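DNA binding protein (Mycobacterium tuberculosis, PDB 4NB5) binds promoter DNA as a homodimer of the MarR type and controls expression of its own gene and of three MmpS-MmpL transport systems. Local coordinates at residues 73-77 / 78-82. Sequence-based numbering, arbitrary orientation. Where two conformers were deposited one is given.
Sequences MLIQF and GFIER. With 2JT (1,3-dihydroxypropan-2-yl octadecanoate), chain E.
The amide of F79 donates to L74 O at 3.0 Å, with an N-H...O angle of 149°. Just before it, G78 N bonds to I75 O at 2.9 Å and adds a weak second bond to L74 O. With G78 at positive phi (99°), this is a Schellman motif, which closes the last turn of helix 64-77. The turn sends the chain off at a steep angle to the helix, so that I80 comes up against L74 and I75, and the close packing of the contact is that of these three side chains. I80 CG1 lies between its backbone N and carbonyl carbon (chi1 77°), which places it 3.6 Å from I75 CG1, while I80 CD1 comes to 3.8 Å from L74 CB. The I75 and I80 side chains cross at about a right angle. L39 and L40 of helix 34-45 pack on L74, and L43 of the same helix on I80. In the MarR-type winged helix fold, helix 64-77 is the probable DNA-recognition helix, and this turn leads from it into strand 80-83, the first strand of the wing. At the ligand end, the F79 ring packs its CD2 against F77 CB at 3.6 Å, with F77 O over one face. The stearoyl glycerol lies beyond the same ring, its C04 3.3 Å from F79 CZ. Its hydroxyl O08 is 2.8 Å from F77 O. In contrast to the buried L74 and I80, the outer end is looser: I75 CD1 meets the solvent-exposed R82 at NH2, 3.8 Å away, the two side chains crossing at about a right angle. Q76 and E81 point away from each other's segments, and their polar ends bond to S29 O of the second subunit and Q22 of the third, respectively.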
ATOM      1  N   MET B  73      -0.065  -7.751  10.162  1.00 16.54           N
ATOM      2  CA  MET B  73       0.444  -6.409  10.388  0.68 18.18           C
ATOM      3  C   MET B  73       1.643  -6.121   9.484  1.00 18.98           C
ATOM      4  O   MET B  73       1.725  -5.064   8.863  1.00 17.61           O
ATOM      5  CB  MET B  73       0.830  -6.264  11.853  0.68 21.64           C
ATOM      6  CG  MET B  73       1.299  -4.882  12.251  0.68 36.83           C
ATOM      7  SD  MET B  73       1.500  -4.719  14.042  0.68 62.06           S
ATOM      8  CE  MET B  73       0.406  -6.012  14.652  0.68 21.49           C
ATOM      9  N   LEU B  74       2.574  -7.064   9.415  1.00 13.06           N
ATOM     10  CA  LEU B  74       3.763  -6.864   8.598  1.00 11.83           C
ATOM     11  C   LEU B  74       3.428  -6.813   7.113  1.00  8.68           C
ATOM     12  O   LEU B  74       4.129  -6.161   6.339  1.00 13.15           O
ATOM     13  CB  LEU B  74       4.797  -7.966   8.866  1.00 12.12           C
ATOM     14  CG  LEU B  74       5.431  -7.952  10.258  1.00 11.21           C
ATOM     15  CD1 LEU B  74       6.387  -9.126  10.419  1.00 10.19           C
ATOM     16  CD2 LEU B  74       6.155  -6.642  10.542  1.00 13.44           C
ATOM     17  N   ILE B  75       2.379  -7.519   6.697  1.00 12.95           N
ATOM     18  CA  ILE B  75       1.918  -7.426   5.313  1.00 15.84           C
ATOM     19  C   ILE B  75       1.368  -6.012   5.067  1.00 14.52           C
ATOM     20  O   ILE B  75       1.690  -5.381   4.061  1.00 16.61           O
ATOM     21  CB  ILE B  75       0.841  -8.495   5.000  1.00 15.91           C
ATOM     22  CG1 ILE B  75       1.494  -9.878   4.903  1.00 18.24           C
ATOM     23  CG2 ILE B  75       0.115  -8.169   3.697  1.00 17.85           C
ATOM     24  CD1 ILE B  75       0.506 -11.048   4.929  1.00 18.13           C
ATOM     25  N   GLN B  76       0.572  -5.507   6.000  1.00 19.47           N
ATOM     26  CA  GLN B  76       0.005  -4.167   5.862  1.00 18.96           C
ATOM     27  C   GLN B  76       1.109  -3.115   5.819  1.00 23.83           C
ATOM     28  O   GLN B  76       1.017  -2.151   5.065  1.00 22.33           O
ATOM     29  CB  GLN B  76      -0.946  -3.862   7.018  1.00 18.12           C
ATOM     30  CG  GLN B  76      -1.618  -2.498   6.907  1.00 27.61           C
ATOM     31  CD  GLN B  76      -2.154  -2.003   8.235  1.00 57.50           C
ATOM     32  OE1 GLN B  76      -1.463  -2.052   9.255  1.00 72.32           O
ATOM     33  NE2 GLN B  76      -3.392  -1.523   8.230  1.00 52.12           N
ATOM     34  N   PHE B  77       2.146  -3.297   6.638  1.00 15.51           N
ATOM     35  CA  PHE B  77       3.291  -2.385   6.631  1.00 13.75           C
ATOM     36  C   PHE B  77       4.108  -2.482   5.333  1.00 14.89           C
ATOM     37  O   PHE B  77       4.892  -1.582   5.023  1.00 13.86           O
ATOM     38  CB  PHE B  77       4.201  -2.631   7.836  1.00 19.07           C
ATOM     39  CG  PHE B  77       3.596  -2.231   9.155  1.00 28.79           C
ATOM     40  CD1 PHE B  77       2.532  -1.342   9.216  1.00 46.75           C
ATOM     41  CD2 PHE B  77       4.096  -2.750  10.337  1.00 35.04           C
ATOM     42  CE1 PHE B  77       1.983  -0.977  10.438  1.00 48.66           C
ATOM     43  CE2 PHE B  77       3.552  -2.389  11.559  1.00 61.45           C
ATOM     44  CZ  PHE B  77       2.494  -1.503  11.608  1.00 48.98           C
ATOM     45  N   GLY B  78       3.936  -3.565   4.583  1.00 15.00           N
ATOM     46  CA  GLY B  78       4.564  -3.694   3.285  1.00 14.81           C
ATOM     47  C   GLY B  78       5.835  -4.524   3.288  1.00 11.23           C
ATOM     48  O   GLY B  78       6.509  -4.612   2.266  1.00 14.21           O
ATOM     49  N   PHE B  79       6.164  -5.144   4.420  1.00 12.27           N
ATOM     50  CA  PHE B  79       7.456  -5.822   4.536  1.00  9.69           C
ATOM     51  C   PHE B  79       7.459  -7.270   4.070  1.00 11.51           C
ATOM     52  O   PHE B  79       8.470  -7.744   3.551  1.00 13.07           O
ATOM     53  CB  PHE B  79       7.972  -5.795   5.980  1.00  8.64           C
ATOM     54  CG  PHE B  79       8.279  -4.417   6.498  1.00 14.43           C
ATOM     55  CD1 PHE B  79       9.266  -3.646   5.910  1.00 11.76           C
ATOM     56  CD2 PHE B  79       7.597  -3.904   7.588  1.00 19.45           C
ATOM     57  CE1 PHE B  79       9.552  -2.377   6.387  1.00 21.39           C
ATOM     58  CE2 PHE B  79       7.883  -2.638   8.071  1.00 21.35           C
ATOM     59  CZ  PHE B  79       8.866  -1.876   7.464  1.00 23.67           C
ATOM     60  N   ILE B  80       6.358  -7.984   4.289  1.00 11.25           N
ATOM     61  CA  ILE B  80       6.313  -9.405   3.959  1.00 11.02           C
ATOM     62  C   ILE B  80       5.123  -9.747   3.079  1.00 11.63           C
ATOM     63  O   ILE B  80       4.220  -8.935   2.887  1.00 16.33           O
ATOM     64  CB  ILE B  80       6.294 -10.297   5.228  1.00 11.70           C
ATOM     65  CG1 ILE B  80       4.908 -10.309   5.881  1.00 12.23           C
ATOM     66  CG2 ILE B  80       7.375  -9.845   6.201  1.00 14.10           C
ATOM     67  CD1 ILE B  80       4.801 -11.265   7.083  1.00 14.18           C
ATOM     68  N   GLU B  81       5.150 -10.957   2.529  1.00 12.84           N
ATOM     69  CA  GLU B  81       4.095 -11.418   1.641  1.00 13.47           C
ATOM     70  C   GLU B  81       3.652 -12.818   2.017  1.00 16.81           C
ATOM     71  O   GLU B  81       4.421 -13.611   2.569  1.00 20.12           O
ATOM     72  CB  GLU B  81       4.568 -11.409   0.192  1.00 13.55           C
ATOM     73  CG  GLU B  81       5.758 -12.302  -0.073  1.00 17.10           C
ATOM     74  CD  GLU B  81       6.444 -11.990  -1.389  1.00 25.42           C
ATOM     75  OE1 GLU B  81       6.087 -10.977  -2.021  1.00 39.64           O
ATOM     76  OE2 GLU B  81       7.343 -12.759  -1.789  1.00 28.14           O
ATOM     77  N   ARG B  82       2.392 -13.094   1.715  1.00 17.87           N
ATOM     78  CA  ARG B  82       1.816 -14.415   1.846  1.00 15.92           C
ATOM     79  C   ARG B  82       2.080 -15.171   0.552  1.00 23.48           C
ATOM     80  O   ARG B  82       2.004 -14.598  -0.538  1.00 24.31           O
ATOM     81  CB  ARG B  82       0.313 -14.269   2.082  1.00 20.92           C
ATOM     82  CG  ARG B  82      -0.414 -15.539   2.483  1.00 31.83           C
ATOM     83  CD  ARG B  82      -1.899 -15.258   2.690  1.00 27.97           C
ATOM     84  NE  ARG B  82      -2.118 -14.199   3.676  1.00 45.57           N
ATOM     85  CZ  ARG B  82      -2.204 -14.398   4.988  1.00 45.95           C
ATOM     86  NH1 ARG B  82      -2.093 -15.622   5.492  1.00 47.77           N
ATOM     87  NH2 ARG B  82      -2.403 -13.371   5.804  1.00 33.94           N
TER
HETATM   88  C10 2JT E 201       8.669  -0.061  11.317  1.00 41.33           C
HETATM   89  C13 2JT E 201       7.718   2.600  14.189  1.00 54.19           C
HETATM   90  C15 2JT E 201       9.300   4.522  14.091  1.00 40.53           C
HETATM   91  C17 2JT E 201       9.411   6.454  15.616  1.00 33.43           C
HETATM   92  C20 2JT E 201      12.381   6.560  18.051  1.00 32.70           C
HETATM   93  C21 2JT E 201      13.298   7.686  17.834  1.00 31.58           C
HETATM   94  C22 2JT E 201      14.764   7.222  17.855  1.00 35.39           C
HETATM   95  C24 2JT E 201      16.411   5.878  19.084  1.00 40.12           C
HETATM   96  O01 2JT E 201       7.115   2.478  10.352  1.00 82.19           O
HETATM   97  C02 2JT E 201       7.826   1.773   9.693  1.00 69.50           C
HETATM   98  O03 2JT E 201       7.132   1.111   8.739  1.00 74.38           O
HETATM   99  C04 2JT E 201       7.305   1.072   7.499  1.00 39.61           C
HETATM  100  C05 2JT E 201       7.991   2.311   7.007  1.00 42.90           C
HETATM  101  O06 2JT E 201       9.203   2.001   6.447  1.00 45.91           O
HETATM  102  C07 2JT E 201       5.757   0.941   7.174  1.00 47.82           C
HETATM  103  O08 2JT E 201       5.599   0.910   5.986  1.00 19.31           O
HETATM  104  C09 2JT E 201       9.087   0.989  10.195  1.00 56.26           C
HETATM  105  C11 2JT E 201       8.758   0.542  12.730  1.00 59.74           C
HETATM  106  C12 2JT E 201       7.905   1.885  12.829  1.00 62.73           C
HETATM  107  C14 2JT E 201       7.834   4.103  14.052  1.00 48.05           C
HETATM  108  C16 2JT E 201       9.509   5.954  14.238  1.00 45.21           C
HETATM  109  C18 2JT E 201      10.421   5.905  16.497  1.00 22.50           C
HETATM  110  C19 2JT E 201      10.922   6.853  17.611  1.00 27.31           C
HETATM  111  C23 2JT E 201      15.297   6.821  19.158  1.00 39.70           C
HETATM  112  C25 2JT E 201      16.529   5.291  20.490  1.00 45.09           C